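Local coordinates for TT1561 protein (Thermus thermophilus, PDB 1UF3) that binds calcium ions and is of unknown function, probably a phosphoesterase of the calcineurin-like metallophosphoesterase superfamily, at residues E22-V25 with K26-P29. Numbering follows the deposited sequence.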
ATOM      1  N   GLU A  22      12.732  22.668   6.927  1.00 30.42           N
ATOM      2  CA  GLU A  22      11.380  22.334   6.536  1.00 32.01           C
ATOM      3  C   GLU A  22      11.271  21.939   5.067  1.00 32.67           C
ATOM      4  O   GLU A  22      10.503  21.030   4.723  1.00 28.55           O
ATOM      5  CB  GLU A  22      10.420  23.482   6.810  1.00 35.69           C
ATOM      6  CG  GLU A  22       8.993  23.052   6.545  1.00 41.06           C
ATOM      7  CD  GLU A  22       7.988  24.147   6.754  1.00 46.25           C
ATOM      8  OE1 GLU A  22       7.956  24.712   7.873  1.00 48.24           O
ATOM      9  OE2 GLU A  22       7.222  24.432   5.798  1.00 48.20           O
ATOM     10  N   LYS A  23      12.011  22.631   4.196  1.00 31.81           N
ATOM     11  CA  LYS A  23      11.975  22.299   2.770  1.00 31.40           C
ATOM     12  C   LYS A  23      12.610  20.915   2.608  1.00 28.90           C
ATOM     13  O   LYS A  23      12.148  20.091   1.820  1.00 27.88           O
ATOM     14  CB  LYS A  23      12.764  23.327   1.945  1.00 34.86           C
ATOM     15  CG  LYS A  23      12.145  24.734   1.884  1.00 38.28           C
ATOM     16  CD  LYS A  23      13.141  25.725   1.262  1.00 41.95           C
ATOM     17  CE  LYS A  23      12.563  27.127   1.087  1.00 43.85           C
ATOM     18  NZ  LYS A  23      11.651  27.245  -0.086  1.00 44.98           N
ATOM     19  N   PHE A  24      13.670  20.682   3.375  1.00 26.72           N
ATOM     20  CA  PHE A  24      14.404  19.416   3.361  1.00 26.82           C
ATOM     21  C   PHE A  24      13.454  18.271   3.724  1.00 26.98           C
ATOM     22  O   PHE A  24      13.384  17.262   3.028  1.00 25.93           O
ATOM     23  CB  PHE A  24      15.561  19.476   4.366  1.00 24.30           C
ATOM     24  CG  PHE A  24      16.316  18.173   4.518  1.00 23.72           C
ATOM     25  CD1 PHE A  24      17.141  17.703   3.500  1.00 22.20           C
ATOM     26  CD2 PHE A  24      16.177  17.408   5.673  1.00 23.39           C
ATOM     27  CE1 PHE A  24      17.825  16.480   3.623  1.00 23.93           C
ATOM     28  CE2 PHE A  24      16.856  16.180   5.815  1.00 25.00           C
ATOM     29  CZ  PHE A  24      17.682  15.716   4.781  1.00 22.85           C
ATOM     30  N   VAL A  25      12.719  18.451   4.815  1.00 26.70           N
ATOM     31  CA  VAL A  25      11.758  17.451   5.280  1.00 27.07           C
ATOM     32  C   VAL A  25      10.671  17.198   4.241  1.00 29.21           C
ATOM     33  O   VAL A  25      10.284  16.045   4.016  1.00 30.24           O
ATOM     34  CB  VAL A  25      11.131  17.891   6.625  1.00 25.06           C
ATOM     35  CG1 VAL A  25       9.935  17.022   6.977  1.00 25.03           C
ATOM     36  CG2 VAL A  25      12.183  17.800   7.712  1.00 22.80           C
ATOM     37  N   LYS A  26      10.188  18.257   3.594  1.00 29.27           N
ATOM     38  CA  LYS A  26       9.158  18.105   2.572  1.00 33.12           C
ATOM     39  C   LYS A  26       9.641  17.443   1.279  1.00 34.32           C
ATOM     40  O   LYS A  26       8.851  17.177   0.376  1.00 37.14           O
ATOM     41  CB  LYS A  26       8.539  19.457   2.241  1.00 35.32           C
ATOM     42  CG  LYS A  26       7.822  20.067   3.404  1.00 39.07           C
ATOM     43  CD  LYS A  26       6.867  21.146   2.937  1.00 41.77           C
ATOM     44  CE  LYS A  26       6.094  21.727   4.099  1.00 43.87           C
ATOM     45  NZ  LYS A  26       5.238  22.869   3.656  1.00 47.66           N
ATOM     46  N   LEU A  27      10.935  17.169   1.194  1.00 34.44           N
ATOM     47  CA  LEU A  27      11.496  16.522   0.018  1.00 34.73           C
ATOM     48  C   LEU A  27      11.311  15.013   0.092  1.00 33.02           C
ATOM     49  O   LEU A  27      11.270  14.335  -0.935  1.00 31.97           O
ATOM     50  CB  LEU A  27      13.004  16.748  -0.068  1.00 34.42           C
ATOM     51  CG  LEU A  27      13.646  18.117  -0.152  1.00 34.20           C
ATOM     52  CD1 LEU A  27      15.139  17.903  -0.065  1.00 36.74           C
ATOM     53  CD2 LEU A  27      13.283  18.803  -1.444  1.00 34.65           C
ATOM     54  N   ALA A  28      11.247  14.497   1.316  1.00 30.36           N
ATOM     55  CA  ALA A  28      11.155  13.066   1.529  1.00 29.07           C
ATOM     56  C   ALA A  28      10.034  12.339   0.792  1.00 27.41           C
ATOM     57  O   ALA A  28      10.294  11.348   0.131  1.00 27.47           O
ATOM     58  CB  ALA A  28      11.094  12.763   3.047  1.00 29.40           C
ATOM     59  N   PRO A  29       8.781  12.826   0.873  1.00 25.49           N
ATOM     60  CA  PRO A  29       7.739  12.086   0.153  1.00 25.47           C
ATOM     61  C   PRO A  29       7.945  12.123  -1.347  1.00 26.29           C
ATOM     62  O   PRO A  29       7.690  11.148  -2.043  1.00 25.23           O
ATOM     63  CB  PRO A  29       6.436  12.786   0.566  1.00 25.91           C
ATOM     64  CG  PRO A  29       6.765  13.391   1.914  1.00 27.11           C
ATOM     65  CD  PRO A  29       8.199  13.903   1.693  1.00 26.22           C
TER
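E22 and K26 meet twice, through backbone and side chains. Their backbones make an i to i+4 alpha-helical bond, K26 N to E22 O at 3.0 Å with an N-H...O angle of 155°. Their side chains run side by side, both extended, and end in a salt bridge whose hydrogen bond, K26 NZ to E22 OE2 at 3.3 Å, is weak. With CG anti to the backbone N (chi1 -173°), the E22 chain lies alongside that of K26, CG near K26 CE.

The next two bonds are of i to i+3 type: L27 N bonds to F24 O at 3.1 Å and A28 N to V25 O at 3.3 Å. Both donors stand above the carbonyl plane, 63° out of it for L27, off the lone pairs.

The side chains of L27 and F24 cross at about a right angle, L27 CD1 reaching F24 CD1 obliquely at 4.1 Å. L27 also packs against the backbone, its CG 3.2 Å from K23 O. With an alanine in place of L27, CG and both methyls would go, which is likely to open a gap beside the F24 ring and deprive Y212 of this neighbour.

The break between helices 18-25 and 27-31 thus lies against the mixed six-stranded sheet: F24 packs on L9 and T11 of strand 7-12, A28 on L9, and F24 and L27 on Y212 of strand 211-216, while P29 meets P29 of a second subunit.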